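Local coordinates for 4-oxalocrotonate tautomerase family enzyme (Burkholderia sp. RPE67, PDB 6VVM), which belongs to the tautomerase family of the MIF clan, its single chain pairing two beta-alpha-beta units and assembling with two further copies into a trimer, at residues 87-90 and 95-98; 28-33 and 81-86. All coordinates share one frame; numbering follows the deposited sequence.

Contact 1. Residues 87-90 and 95-98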
loop_
_atom_site.group_PDB
_atom_site.type_symbol
_atom_site.label_atom_id
_atom_site.label_comp_id
_atom_site.label_asym_id
_atom_site.label_seq_id
_atom_site.Cartn_x
_atom_site.Cartn_y
_atom_site.Cartn_z
ATOM N N THR A 87 -20.036 4.682 4.081
ATOM C CA THR A 87 -20.148 4.755 2.623
ATOM C C THR A 87 -19.803 3.416 1.983
ATOM O O THR A 87 -20.527 2.917 1.111
ATOM C CB THR A 87 -19.220 5.840 2.065
ATOM O OG1 THR A 87 -19.677 7.147 2.460
ATOM C CG2 THR A 87 -19.191 5.761 0.543
ATOM N N SER A 88 -18.671 2.839 2.378
ATOM C CA SER A 88 -18.260 1.566 1.801
ATOM C C SER A 88 -19.304 0.488 2.065
ATOM O O SER A 88 -19.681 -0.256 1.153
ATOM C CB SER A 88 -16.900 1.157 2.368
ATOM O OG SER A 88 -15.914 2.090 1.966
ATOM N N ALA A 89 -19.810 0.416 3.300
ATOM C CA ALA A 89 -20.762 -0.637 3.634
ATOM C C ALA A 89 -22.072 -0.450 2.884
ATOM O O ALA A 89 -22.675 -1.428 2.432
ATOM C CB ALA A 89 -21.008 -0.669 5.142
ATOM N N SER A 90 -22.524 0.797 2.727
ATOM C CA SER A 90 -23.806 1.007 2.069
ATOM C C SER A 90 -23.697 0.773 0.566
ATOM O O SER A 90 -24.568 0.122 -0.022
ATOM C CB SER A 90 -24.343 2.409 2.389
ATOM O OG SER A 90 -23.953 3.341 1.410
ATOM N N SER A 95 -22.117 -5.430 5.731
ATOM C CA SER A 95 -22.259 -4.937 7.091
ATOM C C SER A 95 -21.206 -3.881 7.392
ATOM O O SER A 95 -20.055 -3.982 6.953
ATOM C CB SER A 95 -22.134 -6.089 8.092
ATOM O OG SER A 95 -20.774 -6.295 8.418
ATOM N N LEU A 96 -21.617 -2.848 8.128
ATOM C CA LEU A 96 -20.655 -1.884 8.652
ATOM C C LEU A 96 -19.587 -2.576 9.486
ATOM O O LEU A 96 -18.417 -2.175 9.461
ATOM C CB LEU A 96 -21.377 -0.825 9.490
ATOM C CG LEU A 96 -20.550 0.342 10.052
ATOM C CD1 LEU A 96 -19.973 1.251 8.958
ATOM C CD2 LEU A 96 -21.382 1.163 11.033
ATOM N N GLN A 97 -19.971 -3.637 10.201
ATOM C CA GLN A 97 -19.052 -4.338 11.087
ATOM C C GLN A 97 -17.869 -4.950 10.336
ATOM O O GLN A 97 -16.802 -5.135 10.928
ATOM C CB GLN A 97 -19.833 -5.422 11.855
ATOM C CG GLN A 97 -20.733 -4.885 12.972
ATOM C CD GLN A 97 -22.126 -4.443 12.503
ATOM O OE1 GLN A 97 -22.377 -4.277 11.305
ATOM N NE2 GLN A 97 -23.038 -4.244 13.461
ATOM N N SER A 98 -18.021 -5.227 9.041
ATOM C CA SER A 98 -16.969 -5.834 8.241
ATOM C C SER A 98 -15.940 -4.838 7.713
ATOM O O SER A 98 -14.923 -5.276 7.170
ATOM C CB SER A 98 -17.591 -6.584 7.058
ATOM O OG SER A 98 -18.145 -5.662 6.120
#
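A89 and L96 meet where the chain, having left helix 74-92, turns back past the helix's last turns. The methyl of A89 points toward the returning chain and lies over the flat face of the peptide that joins S95 to L96. Its CB is 3.7 Å from CA of L96 and 3.9 Å from O of S95; the single methyl of alanine allows the returning backbone to lie this close to the helix. L96 sets two carbons at the same range from CB of A89, its CB and its CD1 each 4.4 Å away. With CG anti to the backbone N (chi1 -176°), the leucine arches back along the helix, and CD1 reaches the alanine while CG stands farther off. S95 takes part through its main chain, while its CB points away. The carbonyl oxygen of S95 is gripped twice from its own side of the contact. OG of S98 reaches it at 2.7 Å in the carbonyl plane, with a C=O...O angle of 146°, and the amide N of S98 bonds to it as well, at 3.2 Å. The hydroxyl bond is what serine contributes at 98; with the backbone bond it braces the 3-10 turn 96-98. No hydrogen bond crosses between the segments, which implies that the contact rests on van der Waals packing of one methyl against a peptide whose oxygen is satisfied locally.

Contact 2. Residues 28-33 and 81-86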
loop_
_atom_site.group_PDB
_atom_site.type_symbol
_atom_site.label_atom_id
_atom_site.label_comp_id
_atom_site.label_asym_id
_atom_site.label_seq_id
_atom_site.Cartn_x
_atom_site.Cartn_y
_atom_site.Cartn_z
ATOM N N VAL A 28 -14.597 14.701 1.591
ATOM C CA VAL A 28 -14.859 16.144 1.633
ATOM C C VAL A 28 -15.563 16.526 2.933
ATOM O O VAL A 28 -15.168 17.478 3.614
ATOM C CB VAL A 28 -15.687 16.588 0.411
ATOM C CG1 VAL A 28 -16.108 18.081 0.561
ATOM C CG2 VAL A 28 -14.910 16.390 -0.862
ATOM N N ASP A 29 -16.633 15.810 3.282
ATOM C CA ASP A 29 -17.374 16.140 4.493
ATOM C C ASP A 29 -16.552 15.892 5.753
ATOM O O ASP A 29 -16.698 16.624 6.739
ATOM C CB ASP A 29 -18.677 15.342 4.563
ATOM C CG ASP A 29 -19.736 15.848 3.589
ATOM O OD1 ASP A 29 -19.528 16.906 2.934
ATOM O OD2 ASP A 29 -20.780 15.173 3.484
ATOM N N ALA A 30 -15.681 14.876 5.744
ATOM C CA ALA A 30 -15.057 14.459 6.992
ATOM C C ALA A 30 -13.876 15.337 7.357
ATOM O O ALA A 30 -13.703 15.692 8.529
ATOM C CB ALA A 30 -14.603 12.996 6.897
ATOM N N ILE A 31 -13.025 15.639 6.382
ATOM C CA ILE A 31 -11.781 16.354 6.627
ATOM C C ILE A 31 -11.670 17.635 5.817
ATOM O O ILE A 31 -10.703 18.387 6.008
ATOM C CB ILE A 31 -10.554 15.450 6.369
ATOM C CG1 ILE A 31 -10.304 15.289 4.871
ATOM C CG2 ILE A 31 -10.769 14.057 7.011
ATOM C CD1 ILE A 31 -9.037 14.489 4.545
ATOM N N GLY A 32 -12.614 17.913 4.923
ATOM C CA GLY A 32 -12.636 19.189 4.236
ATOM C C GLY A 32 -11.668 19.323 3.086
ATOM O O GLY A 32 -11.392 20.449 2.657
ATOM N N ALA A 33 -11.122 18.224 2.582
ATOM C CA ALA A 33 -10.293 18.315 1.398
ATOM C C ALA A 33 -11.166 18.664 0.195
ATOM O O ALA A 33 -12.299 18.179 0.091
ATOM C CB ALA A 33 -9.561 16.991 1.150
ATOM N N ILE A 81 -13.008 7.988 9.444
ATOM C CA ILE A 81 -13.274 6.559 9.653
ATOM C C ILE A 81 -14.770 6.269 9.563
ATOM O O ILE A 81 -15.197 5.312 8.908
ATOM C CB ILE A 81 -12.700 6.096 11.007
ATOM C CG1 ILE A 81 -11.174 5.952 10.924
ATOM C CG2 ILE A 81 -13.349 4.784 11.455
ATOM C CD1 ILE A 81 -10.506 5.808 12.294
ATOM N N ALA A 82 -15.592 7.101 10.210
ATOM C CA ALA A 82 -17.026 6.829 10.237
ATOM C C ALA A 82 -17.631 6.961 8.844
ATOM O O ALA A 82 -18.424 6.115 8.420
ATOM C CB ALA A 82 -17.714 7.775 11.222
ATOM N N HIS A 83 -17.243 8.006 8.108
ATOM C CA HIS A 83 -17.837 8.273 6.801
ATOM C C HIS A 83 -17.366 7.280 5.749
ATOM O O HIS A 83 -18.164 6.821 4.928
ATOM C CB HIS A 83 -17.504 9.697 6.353
ATOM C CG HIS A 83 -18.403 10.751 6.931
ATOM N ND1 HIS A 83 -19.446 11.310 6.223
ATOM C CD2 HIS A 83 -18.386 11.377 8.133
ATOM C CE1 HIS A 83 -20.041 12.227 6.969
ATOM N NE2 HIS A 83 -19.413 12.291 8.130
ATOM N N LEU A 84 -16.069 6.963 5.723
ATOM C CA LEU A 84 -15.590 5.994 4.743
ATOM C C LEU A 84 -16.221 4.634 4.992
ATOM O O LEU A 84 -16.634 3.949 4.047
ATOM C CB LEU A 84 -14.058 5.902 4.778
ATOM C CG LEU A 84 -13.232 7.140 4.355
ATOM C CD1 LEU A 84 -11.713 6.861 4.501
ATOM C CD2 LEU A 84 -13.558 7.560 2.930
ATOM N N SER A 85 -16.351 4.258 6.269
ATOM C CA SER A 85 -16.889 2.952 6.638
ATOM C C SER A 85 -18.356 2.849 6.234
ATOM O O SER A 85 -18.749 1.908 5.539
ATOM C CB SER A 85 -16.741 2.721 8.144
ATOM O OG SER A 85 -15.382 2.700 8.548
ATOM N N GLU A 86 -19.174 3.837 6.638
ATOM C CA GLU A 86 -20.601 3.825 6.305
ATOM C C GLU A 86 -20.820 3.862 4.798
ATOM O O GLU A 86 -21.682 3.147 4.279
ATOM C CB GLU A 86 -21.316 5.003 6.970
ATOM C CG GLU A 86 -22.731 5.246 6.423
ATOM C CD GLU A 86 -23.675 4.094 6.741
ATOM O OE1 GLU A 86 -23.448 3.398 7.754
ATOM O OE2 GLU A 86 -24.641 3.868 5.976
#
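D29 and A30, near the end of helix 13-31, each set a CB against the imidazole of H83 on helix 74-92. From D29 the methylene does the touching: its CB lies 4.2 Å from CE1 of H83. Its carboxylate, turned beside the backbone N and anti to the carbonyl carbon (chi1 -74°), stays out of contact with the ring, OD2 being 4.9 Å from ND1 of H83. The two groups are close enough that the acid might favour a protonated imidazole, but no salt bridge is made. One residue on, A30 offers only a methyl, and its CB comes 4.3 Å from CD2 of H83, at another corner of the ring. A small residue suits the spot, since the H83 ring already reaches across to helix 13-31. I31 turns instead to the sheet, against L68, and to R72. G32 then leaves the helix with positive phi, a conformation glycine adopts without strain, and A33 brings the chain to P1.

On the facing helix, L84 packs on L23, A26 and T27, giving the helices a more buried meeting beside the surface contact at H83. S85 folds its hydroxyl back onto its own helix, OG bonding to O of I81 at 2.6 Å, while I81 and S85 also pack on G54 of a second subunit. Two helices side by side on one face of a four-stranded sheet, each the crossover of a beta-alpha-beta unit, are typical of the tautomerase fold.

From the N terminus, the chain runs through strand 2-8 into helix 13-31, whose end gives the first half of contact 2. It then builds strand 39-45, the small hairpin 50-56 and strand 63-69 before helix 74-92 closes that long loop at residues 81-86. Contact 1 opens directly afterwards on the same helix and closes within a few residues, at 95-98, so the two lie in series, neither nested nor crossed. Contact 2 ties the helices of the two beta-alpha-beta units together; contact 1 ties the second helix to its exit toward strand 100-106. They join through L96, whose CD1 lies 3.5 Å from C of S85.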